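Local coordinates for protein putative ribose operon repressor (Burkholderia thailandensis, PDB 3EGC) that probably acts as a DNA-binding transcriptional repressor of the LacI family, with a regulatory domain built like the periplasmic sugar-binding proteins, at residues G176-L181 / M202-V207; L42-A47 / G58-R63; S107-G112 / V237-R242; L68-S73 / R95-P100. One frame throughout, in Å; residues are numbered along the deposited sequence.

Overall arrangement
Following the chain from its N terminus, contact 2 comes first: it packs helix 50-62 back onto strand 40-45. Contact 4 then ties the end of strand 67-70 to the loop between strands 90-93 and 103-107. These two touch through Thr-46 and Ser-73, and through Phe-60 and Leu-68, all in the first subdomain of the periplasmic-binding fold. Contact 3 closes the longest loop, bringing 107-112 and 237-242 together where the chain passes between the subdomains. Contact 1 nests inside that loop, pairs two helices of the second subdomain, and lies across the chain's centre from contact 4. Contacts 2 and 4 precede the others in series; only contact 1 is nested.

Contact 1: residues G176-L181 / M202-V207; sequences GAIKVL and MQALNV
Ala-177, Ile-178 and Leu-181 meet Ala-204, Leu-205 and Val-207 where two helices, 174-181 and 195-208, pack side by side in the second subdomain of the periplasmic-binding fold; in the chain they come before and after strand 189-192. The short segment axes approach to 8.4 Å and cross at -50°, a sign and size usual for ridges-into-grooves packing. The closest backbone pair is Ile-178 and Ala-204, whose CA atoms lie 5.1 Å apart. Two methyls define this point: Ala-177 CB touches Ala-204 CB at 3.5 Å, and the same Ala-204 CB also receives Ile-178 CG1 at 3.5 Å. The isoleucine reaches further because its CD1 is anti to CA (chi2 -179°), which brings CD1 to 3.6 Å from Val-207 CG1; the two side chains cross at about a right angle. On the other flank Leu-181 CD1 meets Leu-205 CD2 at 3.8 Å, branch against branch, and Leu-181 also rests on Leu-190 of the strand. Beyond the contact, Met-202 and Gln-203 pack on Phe-229 of the second subunit. No hydrogen bond or charge joins the segments. The contact therefore depends on the shape of methyl groups: two alanines permit the close axes, while larger side chains fill the flanks, buried at the leucine end and more exposed at Val-207.

Contact 2: residues L42-A47 / G58-R63; sequences LLANTA and GQFFER
Phe-60 of helix 50-62 lays its ring against strand 40-45, and the evidence falls into distinct kinds of interaction. The first is CH-pi: Leu-42 CB stands over one face of the Phe-60 ring, 4.2 Å from its centroid and 26° off the normal. Leu-42 and Phe-60 slide past each other in opposite directions, with Leu-42 CD1 3.9 Å from Phe-60 CD1, close to the root of the ring. The second is apolar contact at the far end of the ring, where Ala-44 CB approaches Phe-60 CZ obliquely at 3.6 Å. A backbone contact adds to it: Leu-43 C lies in the ring plane beyond the edge, 3.7 Å from Phe-60 CZ. The strand thus meets the ring from these three directions. The last kind joins aliphatic carbons. Leu-42 CD1 meets Arg-63 CD at 3.9 Å, the two side chains crossing at about a right angle; the arginine chain is extended from CG to NE, and its NH2 bonds Ser-8 O of the second subunit. No hydrogen bond links the segments. Strand and helix run nearly antiparallel (166°, axes 10.4 Å apart), as expected in the beta-alpha-beta crossover from strand 40-45 through helix 50-62 to strand 67-70. Strand 10-15 lies between those two strands, its Ile-14 also touching Phe-60, while Leu-43 makes backbone hydrogen bonds to the second subunit.

Contact 3: residues S107-G112 / V237-R242; sequences SENVRG and VEQPTR
Ser-107 and Gln-239 are joined by a hydrogen bond at the hinge of the periplasmic-binding fold, where strands 103-107 and 236-238 each give way to a helix and the chain passes between subdomains. This is the tight part. Ser-107 OG donates to Gln-239 OE1 over 2.7 Å, in the carbonyl plane and on a lone pair, with a C=O...donor angle of 132°. The serine places OG beside its own backbone N (chi1 -65°), while the glutamine chain runs extended beyond CG. The other end of that amide is also held, since NE2 bonds Asp-222 OD1. In the first turn of helix 109-122, buried Gly-112 has no CB, which lets Val-237 CG2 come up to its CA at 4.2 Å. Asn-109 is a buried near-neighbour of Gln-239, its polar ends satisfied outside the two segments: OD1 bonds Arg-143 NH2 and ND2 bonds Glu-142 OE2.

The solvent side is slacker. On the exposed side of 107-112, and without linking the segments, Arg-111 NH2 and Glu-108 OE1 pair at 2.8 Å by charge alone, the oxygen lying well off the guanidinium plane. Pro-240 is partly open to solvent, and its CD lies 4.0 Å from Ser-107 OG.

Contact 4: residues L68-S73 / R95-P100; sequences LILAPS and RELRIP
Pro-72 and Arg-95 mark the nearest backbone approach, their CA atoms 6.4 Å apart, where segment 68-73 has just left strand 67-70 and segment 95-100, without regular structure, has left strand 90-93. Pro-72 has polyproline-II-like torsions (phi -65°, psi 142°), and its ring faces the other backbone, with CG 3.4 Å from Arg-95 O. The same CG touches Leu-97 CD1 at 3.5 Å, the two side chains crossing obliquely. The other branch of the leucine serves Leu-70: the two CD2 atoms are 4.2 Å apart. Leu-97 also rests on Ile-90 and Ala-92. Segments 68-73 and 95-100 thus continue two neighbouring parallel strands of an alpha/beta subdomain at their C-terminal ends, the side that in periplasmic-binding relatives faces the cleft between subdomains; Arg-95 touching Leu-137 is consistent with this. The arginine chain bends at chi2 (114°) and again at chi3, and its guanidinium comes to lie with one face against Pro-72 O. That oxygen sits 2.7 Å from Arg-95 NH2 and 3.1 Å from Arg-95 CZ, but the angles are too poor for a hydrogen bond. Ser-73 C lies near the guanidinium plane, at its edge, 3.6 Å from Arg-95 NH2, which also has a long, weak ion pair with Glu-48 OE1.

Contact 1: residues G176-L181 / M202-V207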
loop_
_atom_site.group_PDB
_atom_site.type_symbol
_atom_site.label_atom_id
_atom_site.label_comp_id
_atom_site.label_asym_id
_atom_site.label_seq_id
_atom_site.Cartn_x
_atom_site.Cartn_y
_atom_site.Cartn_z
ATOM N N GLY A 176 -9.123 -21.599 -0.286
ATOM C CA GLY A 176 -10.549 -21.532 -0.469
ATOM C C GLY A 176 -10.897 -21.538 -1.960
ATOM O O GLY A 176 -11.823 -22.226 -2.378
ATOM N N ALA A 177 -10.169 -20.744 -2.764
ATOM C CA ALA A 177 -10.448 -20.731 -4.178
ATOM C C ALA A 177 -10.183 -22.119 -4.789
ATOM O O ALA A 177 -11.014 -22.675 -5.510
ATOM C CB ALA A 177 -9.665 -19.680 -4.884
ATOM N N ILE A 178 -9.017 -22.673 -4.480
ATOM C CA ILE A 178 -8.638 -23.985 -4.955
ATOM C C ILE A 178 -9.765 -25.016 -4.634
ATOM O O ILE A 178 -10.164 -25.857 -5.486
ATOM C CB ILE A 178 -7.291 -24.435 -4.351
ATOM C CG1 ILE A 178 -6.137 -23.717 -5.020
ATOM C CG2 ILE A 178 -7.137 -25.946 -4.474
ATOM C CD1 ILE A 178 -4.717 -24.073 -4.530
ATOM N N LYS A 179 -10.279 -24.931 -3.412
ATOM C CA LYS A 179 -11.396 -25.756 -3.014
ATOM C C LYS A 179 -12.714 -25.543 -3.759
ATOM O O LYS A 179 -13.346 -26.503 -4.217
ATOM C CB LYS A 179 -11.622 -25.696 -1.504
ATOM C CG LYS A 179 -12.769 -26.603 -1.020
ATOM C CD LYS A 179 -12.880 -26.552 0.469
ATOM C CE LYS A 179 -13.431 -27.895 1.012
ATOM N NZ LYS A 179 -14.929 -27.988 0.858
ATOM N N VAL A 180 -13.184 -24.319 -3.877
ATOM C CA VAL A 180 -14.416 -24.167 -4.631
ATOM C C VAL A 180 -14.267 -24.427 -6.138
ATOM O O VAL A 180 -15.180 -24.859 -6.765
ATOM C CB VAL A 180 -15.244 -22.897 -4.273
ATOM C CG1 VAL A 180 -14.686 -22.194 -3.053
ATOM C CG2 VAL A 180 -15.449 -21.990 -5.493
ATOM N N LEU A 181 -13.093 -24.210 -6.685
ATOM C CA LEU A 181 -12.884 -24.374 -8.106
ATOM C C LEU A 181 -12.580 -25.822 -8.542
ATOM O O LEU A 181 -12.569 -26.109 -9.726
ATOM C CB LEU A 181 -11.801 -23.410 -8.601
ATOM C CG LEU A 181 -12.148 -21.916 -8.635
ATOM C CD1 LEU A 181 -10.892 -21.143 -8.843
ATOM C CD2 LEU A 181 -13.137 -21.594 -9.729
ATOM N N MET A 202 -6.404 -15.624 -8.113
ATOM C CA MET A 202 -5.488 -15.691 -9.258
ATOM C C MET A 202 -4.447 -16.795 -9.051
ATOM O O MET A 202 -4.153 -17.532 -9.944
ATOM C CB MET A 202 -4.820 -14.321 -9.578
ATOM C CG MET A 202 -5.792 -13.203 -10.118
ATOM S SD MET A 202 -6.777 -13.529 -11.662
ATOM C CE MET A 202 -5.439 -13.510 -12.847
ATOM N N GLN A 203 -3.885 -16.886 -7.851
ATOM C CA GLN A 203 -2.960 -17.963 -7.556
ATOM C C GLN A 203 -3.598 -19.324 -7.744
ATOM O O GLN A 203 -2.995 -20.206 -8.357
ATOM C CB GLN A 203 -2.326 -17.825 -6.174
ATOM C CG GLN A 203 -1.265 -16.728 -6.144
ATOM C CD GLN A 203 -1.075 -16.101 -4.786
ATOM O OE1 GLN A 203 -0.315 -15.118 -4.652
ATOM N NE2 GLN A 203 -1.754 -16.643 -3.767
ATOM N N ALA A 204 -4.805 -19.497 -7.212
ATOM C CA ALA A 204 -5.508 -20.775 -7.389
ATOM C C ALA A 204 -5.673 -21.134 -8.876
ATOM O O ALA A 204 -5.430 -22.239 -9.262
ATOM C CB ALA A 204 -6.861 -20.778 -6.682
ATOM N N LEU A 205 -6.110 -20.179 -9.688
ATOM C CA LEU A 205 -6.351 -20.458 -11.099
ATOM C C LEU A 205 -5.193 -21.235 -11.713
ATOM O O LEU A 205 -5.364 -22.367 -12.191
ATOM C CB LEU A 205 -6.653 -19.199 -11.894
ATOM C CG LEU A 205 -8.046 -18.619 -11.574
ATOM C CD1 LEU A 205 -8.301 -17.322 -12.342
ATOM C CD2 LEU A 205 -9.163 -19.636 -11.812
ATOM N N ASN A 206 -4.003 -20.670 -11.636
ATOM C CA ASN A 206 -2.912 -21.364 -12.243
ATOM C C ASN A 206 -2.237 -22.494 -11.466
ATOM O O ASN A 206 -1.497 -23.274 -12.040
ATOM C CB ASN A 206 -1.992 -20.421 -13.053
ATOM C CG ASN A 206 -1.039 -19.627 -12.220
ATOM O OD1 ASN A 206 -0.833 -18.422 -12.486
ATOM N ND2 ASN A 206 -0.364 -20.294 -11.285
ATOM N N VAL A 207 -2.569 -22.636 -10.190
ATOM C CA VAL A 207 -2.308 -23.874 -9.494
ATOM C C VAL A 207 -3.177 -24.993 -10.131
ATOM O O VAL A 207 -2.722 -26.091 -10.380
ATOM C CB VAL A 207 -2.634 -23.768 -8.000
ATOM C CG1 VAL A 207 -2.831 -25.136 -7.421
ATOM C CG2 VAL A 207 -1.537 -23.032 -7.244
#

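Contact 2: residues L42-A47 / G58-R63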
loop_
_atom_site.group_PDB
_atom_site.type_symbol
_atom_site.label_atom_id
_atom_site.label_comp_id
_atom_site.label_asym_id
_atom_site.label_seq_id
_atom_site.Cartn_x
_atom_site.Cartn_y
_atom_site.Cartn_z
ATOM N N LEU A 42 -0.510 9.682 15.944
ATOM C CA LEU A 42 0.359 8.608 16.388
ATOM C C LEU A 42 -0.090 7.298 15.686
ATOM O O LEU A 42 -1.308 6.984 15.610
ATOM C CB LEU A 42 0.222 8.438 17.903
ATOM C CG LEU A 42 1.030 9.212 18.938
ATOM C CD1 LEU A 42 0.628 8.741 20.444
ATOM C CD2 LEU A 42 2.530 9.170 18.651
ATOM N N LEU A 43 0.863 6.529 15.197
ATOM C CA LEU A 43 0.485 5.365 14.400
ATOM C C LEU A 43 0.842 4.062 15.077
ATOM O O LEU A 43 1.906 3.939 15.641
ATOM C CB LEU A 43 1.094 5.421 13.017
ATOM C CG LEU A 43 1.052 4.157 12.177
ATOM C CD1 LEU A 43 -0.381 3.922 11.618
ATOM C CD2 LEU A 43 2.127 4.246 11.008
ATOM N N ALA A 44 -0.097 3.119 15.088
ATOM C CA ALA A 44 0.231 1.783 15.480
ATOM C C ALA A 44 -0.268 0.813 14.413
ATOM O O ALA A 44 -1.328 1.014 13.763
ATOM C CB ALA A 44 -0.308 1.476 16.817
ATOM N N ASN A 45 0.524 -0.216 14.209
ATOM C CA ASN A 45 0.170 -1.277 13.255
ATOM C C ASN A 45 0.095 -2.590 13.978
ATOM O O ASN A 45 1.053 -2.950 14.565
ATOM C CB ASN A 45 1.204 -1.382 12.116
ATOM C CG ASN A 45 0.863 -2.506 11.123
ATOM O OD1 ASN A 45 -0.273 -2.633 10.672
ATOM N ND2 ASN A 45 1.838 -3.304 10.793
ATOM N N THR A 46 -1.035 -3.285 13.911
ATOM C CA THR A 46 -1.262 -4.498 14.733
ATOM C C THR A 46 -1.016 -5.773 13.996
ATOM O O THR A 46 -0.898 -6.788 14.622
ATOM C CB THR A 46 -2.724 -4.597 15.303
ATOM O OG1 THR A 46 -3.664 -4.890 14.252
ATOM C CG2 THR A 46 -3.122 -3.341 16.009
ATOM N N ALA A 47 -0.955 -5.727 12.669
ATOM C CA ALA A 47 -0.836 -6.930 11.842
ATOM C C ALA A 47 -1.867 -7.983 12.219
ATOM O O ALA A 47 -1.552 -9.150 12.210
ATOM C CB ALA A 47 0.580 -7.533 11.874
ATOM N N GLY A 58 -4.107 0.856 25.013
ATOM C CA GLY A 58 -3.599 1.218 26.341
ATOM C C GLY A 58 -2.398 2.152 26.272
ATOM O O GLY A 58 -2.318 3.130 26.983
ATOM N N GLN A 59 -1.499 1.882 25.348
ATOM C CA GLN A 59 -0.356 2.733 25.130
ATOM C C GLN A 59 -0.781 4.147 24.731
ATOM O O GLN A 59 -0.280 5.145 25.301
ATOM C CB GLN A 59 0.511 2.091 24.077
ATOM C CG GLN A 59 1.700 2.882 23.664
ATOM C CD GLN A 59 2.423 2.195 22.562
ATOM O OE1 GLN A 59 2.819 1.030 22.709
ATOM N NE2 GLN A 59 2.584 2.893 21.420
ATOM N N PHE A 60 -1.738 4.224 23.800
ATOM C CA PHE A 60 -2.231 5.501 23.292
ATOM C C PHE A 60 -3.068 6.274 24.360
ATOM O O PHE A 60 -3.012 7.547 24.543
ATOM C CB PHE A 60 -3.014 5.275 21.925
ATOM C CG PHE A 60 -2.090 5.032 20.711
ATOM C CD1 PHE A 60 -0.689 5.104 20.838
ATOM C CD2 PHE A 60 -2.603 4.768 19.479
ATOM C CE1 PHE A 60 0.140 4.898 19.755
ATOM C CE2 PHE A 60 -1.769 4.596 18.344
ATOM C CZ PHE A 60 -0.405 4.648 18.487
ATOM N N PHE A 61 -3.862 5.514 25.076
ATOM C CA PHE A 61 -4.575 6.108 26.187
ATOM C C PHE A 61 -3.669 6.707 27.277
ATOM O O PHE A 61 -3.850 7.875 27.698
ATOM C CB PHE A 61 -5.569 5.134 26.767
ATOM C CG PHE A 61 -6.440 5.750 27.793
ATOM C CD1 PHE A 61 -7.313 6.774 27.434
ATOM C CD2 PHE A 61 -6.374 5.312 29.134
ATOM C CE1 PHE A 61 -8.123 7.369 28.368
ATOM C CE2 PHE A 61 -7.194 5.914 30.097
ATOM C CZ PHE A 61 -8.072 6.958 29.712
ATOM N N GLU A 62 -2.662 5.964 27.723
ATOM C CA GLU A 62 -1.782 6.516 28.729
ATOM C C GLU A 62 -1.042 7.758 28.235
ATOM O O GLU A 62 -0.760 8.670 29.006
ATOM C CB GLU A 62 -0.805 5.475 29.293
ATOM C CG GLU A 62 -0.328 4.467 28.337
ATOM C CD GLU A 62 1.200 4.444 28.232
ATOM O OE1 GLU A 62 1.866 3.741 29.058
ATOM O OE2 GLU A 62 1.735 5.113 27.305
ATOM N N ARG A 63 -0.741 7.822 26.946
ATOM C CA ARG A 63 -0.152 9.025 26.376
ATOM C C ARG A 63 -1.167 10.163 26.279
ATOM O O ARG A 63 -0.846 11.252 25.863
ATOM C CB ARG A 63 0.443 8.733 24.980
ATOM C CG ARG A 63 1.710 7.850 25.040
ATOM C CD ARG A 63 2.469 8.009 23.751
ATOM N NE ARG A 63 3.872 7.651 23.911
ATOM C CZ ARG A 63 4.805 8.497 24.352
ATOM N NH1 ARG A 63 4.464 9.739 24.655
ATOM N NH2 ARG A 63 6.061 8.089 24.474
#

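Contact 3: residues S107-G112 / V237-R242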
loop_
_atom_site.group_PDB
_atom_site.type_symbol
_atom_site.label_atom_id
_atom_site.label_comp_id
_atom_site.label_asym_id
_atom_site.label_seq_id
_atom_site.Cartn_x
_atom_site.Cartn_y
_atom_site.Cartn_z
ATOM N N SER A 107 -18.074 1.107 4.461
ATOM C CA SER A 107 -18.534 1.154 3.056
ATOM C C SER A 107 -19.920 0.561 2.903
ATOM O O SER A 107 -20.382 -0.174 3.793
ATOM C CB SER A 107 -17.588 0.394 2.120
ATOM O OG SER A 107 -16.324 1.032 2.075
ATOM N N GLU A 108 -20.560 0.850 1.770
ATOM C CA GLU A 108 -21.812 0.148 1.419
ATOM C C GLU A 108 -21.580 -1.266 0.832
ATOM O O GLU A 108 -21.808 -1.539 -0.374
ATOM C CB GLU A 108 -22.747 1.016 0.551
ATOM C CG GLU A 108 -22.181 1.355 -0.842
ATOM C CD GLU A 108 -22.919 2.506 -1.536
ATOM O OE1 GLU A 108 -23.900 3.046 -0.959
ATOM O OE2 GLU A 108 -22.511 2.854 -2.663
ATOM N N ASN A 109 -21.134 -2.172 1.688
ATOM C CA ASN A 109 -20.721 -3.512 1.218
ATOM C C ASN A 109 -21.788 -4.376 0.532
ATOM O O ASN A 109 -21.554 -4.874 -0.574
ATOM C CB ASN A 109 -20.077 -4.300 2.332
ATOM C CG ASN A 109 -18.862 -3.577 2.949
ATOM O OD1 ASN A 109 -17.891 -3.286 2.255
ATOM N ND2 ASN A 109 -18.897 -3.370 4.259
ATOM N N VAL A 110 -22.939 -4.564 1.172
ATOM C CA VAL A 110 -24.064 -5.248 0.520
ATOM C C VAL A 110 -24.322 -4.682 -0.906
ATOM O O VAL A 110 -24.223 -5.383 -1.904
ATOM C CB VAL A 110 -25.404 -5.116 1.366
ATOM C CG1 VAL A 110 -26.477 -6.072 0.830
ATOM C CG2 VAL A 110 -25.196 -5.376 2.804
ATOM N N ARG A 111 -24.661 -3.397 -0.993
ATOM C CA ARG A 111 -24.944 -2.788 -2.297
ATOM C C ARG A 111 -23.866 -3.033 -3.414
ATOM O O ARG A 111 -24.185 -3.405 -4.555
ATOM C CB ARG A 111 -25.164 -1.313 -2.158
ATOM C CG ARG A 111 -25.855 -0.705 -3.327
ATOM C CD ARG A 111 -25.904 0.833 -3.147
ATOM N NE ARG A 111 -26.886 1.221 -2.135
ATOM C CZ ARG A 111 -27.088 2.463 -1.723
ATOM N NH1 ARG A 111 -28.005 2.704 -0.793
ATOM N NH2 ARG A 111 -26.348 3.452 -2.212
ATOM N N GLY A 112 -22.602 -2.786 -3.059
ATOM C CA GLY A 112 -21.515 -2.909 -4.021
ATOM C C GLY A 112 -21.390 -4.359 -4.447
ATOM O O GLY A 112 -21.190 -4.591 -5.604
ATOM N N VAL A 237 -15.298 -3.213 -7.390
ATOM C CA VAL A 237 -16.006 -2.251 -6.590
ATOM C C VAL A 237 -14.999 -1.374 -5.845
ATOM O O VAL A 237 -14.299 -1.826 -4.915
ATOM C CB VAL A 237 -17.157 -2.868 -5.718
ATOM C CG1 VAL A 237 -16.887 -4.269 -5.344
ATOM C CG2 VAL A 237 -17.490 -1.962 -4.480
ATOM N N GLU A 238 -14.885 -0.140 -6.312
ATOM C CA GLU A 238 -13.992 0.805 -5.702
ATOM C C GLU A 238 -14.537 1.284 -4.384
ATOM O O GLU A 238 -15.695 1.667 -4.294
ATOM C CB GLU A 238 -13.730 1.995 -6.636
ATOM C CG GLU A 238 -12.814 3.056 -6.062
ATOM C CD GLU A 238 -12.658 4.211 -6.993
ATOM O OE1 GLU A 238 -13.289 5.282 -6.745
ATOM O OE2 GLU A 238 -11.912 4.040 -7.993
ATOM N N GLN A 239 -13.683 1.259 -3.365
ATOM C CA GLN A 239 -14.040 1.800 -2.058
ATOM C C GLN A 239 -13.481 3.210 -1.962
ATOM O O GLN A 239 -12.379 3.429 -2.464
ATOM C CB GLN A 239 -13.503 0.916 -0.948
ATOM C CG GLN A 239 -14.176 -0.409 -0.895
ATOM C CD GLN A 239 -13.873 -1.149 0.418
ATOM O OE1 GLN A 239 -14.546 -0.932 1.434
ATOM N NE2 GLN A 239 -12.831 -1.988 0.402
ATOM N N PRO A 240 -14.216 4.146 -1.303
ATOM C CA PRO A 240 -13.715 5.512 -1.080
ATOM C C PRO A 240 -12.704 5.574 0.104
ATOM O O PRO A 240 -12.928 6.229 1.130
ATOM C CB PRO A 240 -15.001 6.291 -0.747
ATOM C CG PRO A 240 -15.836 5.271 0.009
ATOM C CD PRO A 240 -15.455 3.895 -0.551
ATOM N N THR A 241 -11.580 4.918 -0.064
ATOM C CA THR A 241 -10.619 4.742 1.058
ATOM C C THR A 241 -10.169 6.002 1.725
ATOM O O THR A 241 -10.193 6.096 2.945
ATOM C CB THR A 241 -9.343 4.009 0.600
ATOM O OG1 THR A 241 -8.774 4.687 -0.561
ATOM C CG2 THR A 241 -9.660 2.620 0.221
ATOM N N ARG A 242 -9.762 6.976 0.937
ATOM C CA ARG A 242 -9.380 8.267 1.489
ATOM C C ARG A 242 -10.483 8.987 2.253
ATOM O O ARG A 242 -10.251 9.516 3.326
ATOM C CB ARG A 242 -8.777 9.166 0.371
ATOM C CG ARG A 242 -7.268 8.925 0.228
ATOM C CD ARG A 242 -6.737 9.317 -1.196
ATOM N NE ARG A 242 -7.252 8.406 -2.215
ATOM C CZ ARG A 242 -6.509 7.628 -3.010
ATOM N NH1 ARG A 242 -5.177 7.673 -2.961
ATOM N NH2 ARG A 242 -7.124 6.825 -3.893
#

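Contact 4: residues L68-S73 / R95-P100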
loop_
_atom_site.group_PDB
_atom_site.type_symbol
_atom_site.label_atom_id
_atom_site.label_comp_id
_atom_site.label_asym_id
_atom_site.label_seq_id
_atom_site.Cartn_x
_atom_site.Cartn_y
_atom_site.Cartn_z
ATOM N N LEU A 68 -9.339 8.023 19.425
ATOM C CA LEU A 68 -8.794 6.935 18.575
ATOM C C LEU A 68 -9.623 6.694 17.335
ATOM O O LEU A 68 -10.852 6.555 17.394
ATOM C CB LEU A 68 -8.719 5.573 19.312
ATOM C CG LEU A 68 -7.859 5.346 20.551
ATOM C CD1 LEU A 68 -7.855 3.865 21.021
ATOM C CD2 LEU A 68 -6.419 5.827 20.308
ATOM N N ILE A 69 -8.927 6.560 16.223
ATOM C CA ILE A 69 -9.458 5.914 15.079
ATOM C C ILE A 69 -8.921 4.491 15.016
ATOM O O ILE A 69 -7.735 4.265 15.014
ATOM C CB ILE A 69 -9.091 6.639 13.786
ATOM C CG1 ILE A 69 -9.630 8.073 13.826
ATOM C CG2 ILE A 69 -9.584 5.785 12.577
ATOM C CD1 ILE A 69 -9.388 8.819 12.540
ATOM N N LEU A 70 -9.828 3.523 14.901
ATOM C CA LEU A 70 -9.433 2.142 15.051
ATOM C C LEU A 70 -9.916 1.288 13.868
ATOM O O LEU A 70 -11.103 1.164 13.624
ATOM C CB LEU A 70 -9.992 1.602 16.406
ATOM C CG LEU A 70 -9.863 0.093 16.593
ATOM C CD1 LEU A 70 -8.394 -0.372 16.545
ATOM C CD2 LEU A 70 -10.547 -0.471 17.903
ATOM N N ALA A 71 -9.006 0.737 13.115
ATOM C CA ALA A 71 -9.362 -0.339 12.184
ATOM C C ALA A 71 -9.224 -1.685 12.925
ATOM O O ALA A 71 -8.119 -2.225 13.078
ATOM C CB ALA A 71 -8.458 -0.324 10.948
ATOM N N PRO A 72 -10.337 -2.217 13.384
ATOM C CA PRO A 72 -10.297 -3.328 14.277
ATOM C C PRO A 72 -9.732 -4.632 13.704
ATOM O O PRO A 72 -9.967 -4.997 12.541
ATOM C CB PRO A 72 -11.776 -3.511 14.692
ATOM C CG PRO A 72 -12.472 -2.249 14.267
ATOM C CD PRO A 72 -11.703 -1.764 13.117
ATOM N N SER A 73 -9.001 -5.326 14.546
ATOM C CA SER A 73 -8.484 -6.617 14.196
ATOM C C SER A 73 -9.571 -7.570 14.636
ATOM O O SER A 73 -10.410 -7.214 15.483
ATOM C CB SER A 73 -7.217 -6.872 15.001
ATOM O OG SER A 73 -6.131 -6.133 14.458
ATOM N N ARG A 95 -14.617 -1.885 9.743
ATOM C CA ARG A 95 -15.408 -2.849 10.510
ATOM C C ARG A 95 -15.960 -2.121 11.735
ATOM O O ARG A 95 -15.219 -1.390 12.374
ATOM C CB ARG A 95 -14.566 -4.067 10.983
ATOM C CG ARG A 95 -14.300 -5.097 9.905
ATOM C CD ARG A 95 -12.861 -5.206 9.529
ATOM N NE ARG A 95 -12.088 -6.005 10.477
ATOM C CZ ARG A 95 -10.979 -6.686 10.197
ATOM N NH1 ARG A 95 -10.469 -6.730 8.974
ATOM N NH2 ARG A 95 -10.373 -7.334 11.177
ATOM N N GLU A 96 -17.229 -2.347 12.061
ATOM C CA GLU A 96 -17.853 -1.674 13.191
ATOM C C GLU A 96 -17.427 -2.329 14.511
ATOM O O GLU A 96 -16.958 -3.480 14.542
ATOM C CB GLU A 96 -19.381 -1.689 13.046
ATOM C CG GLU A 96 -19.902 -3.068 13.217
ATOM C CD GLU A 96 -21.376 -3.206 12.882
ATOM O OE1 GLU A 96 -22.051 -4.051 13.171
ATOM O OE2 GLU A 96 -22.055 -2.513 12.320
ATOM N N LEU A 97 -17.603 -1.602 15.610
ATOM C CA LEU A 97 -17.270 -2.113 16.930
ATOM C C LEU A 97 -18.489 -2.689 17.640
ATOM O O LEU A 97 -18.392 -3.746 18.284
ATOM C CB LEU A 97 -16.687 -1.007 17.782
ATOM C CG LEU A 97 -15.183 -0.925 18.002
ATOM C CD1 LEU A 97 -14.459 -1.945 17.146
ATOM C CD2 LEU A 97 -14.673 0.518 17.787
ATOM N N ARG A 98 -19.634 -2.020 17.521
ATOM C CA ARG A 98 -20.831 -2.457 18.251
ATOM C C ARG A 98 -20.591 -2.218 19.714
ATOM O O ARG A 98 -20.806 -3.082 20.536
ATOM C CB ARG A 98 -21.107 -3.937 18.014
ATOM C CG ARG A 98 -21.777 -4.186 16.669
ATOM C CD ARG A 98 -21.546 -5.562 16.175
ATOM N NE ARG A 98 -21.900 -6.588 17.149
ATOM C CZ ARG A 98 -21.327 -7.781 17.182
ATOM N NH1 ARG A 98 -21.686 -8.669 18.109
ATOM N NH2 ARG A 98 -20.427 -8.098 16.261
ATOM N N ILE A 99 -20.113 -1.028 20.025
ATOM C CA ILE A 99 -19.994 -0.594 21.385
ATOM C C ILE A 99 -20.674 0.729 21.411
ATOM O O ILE A 99 -20.337 1.602 20.620
ATOM C CB ILE A 99 -18.530 -0.339 21.738
ATOM C CG1 ILE A 99 -17.674 -1.593 21.501
ATOM C CG2 ILE A 99 -18.404 0.191 23.156
ATOM C CD1 ILE A 99 -17.491 -2.453 22.719
ATOM N N PRO A 100 -21.639 0.898 22.333
ATOM C CA PRO A 100 -22.355 2.151 22.502
ATOM C C PRO A 100 -21.412 3.335 22.602
ATOM O O PRO A 100 -20.437 3.258 23.305
ATOM C CB PRO A 100 -23.059 1.945 23.853
ATOM C CG PRO A 100 -23.358 0.508 23.862
ATOM C CD PRO A 100 -22.119 -0.126 23.278
#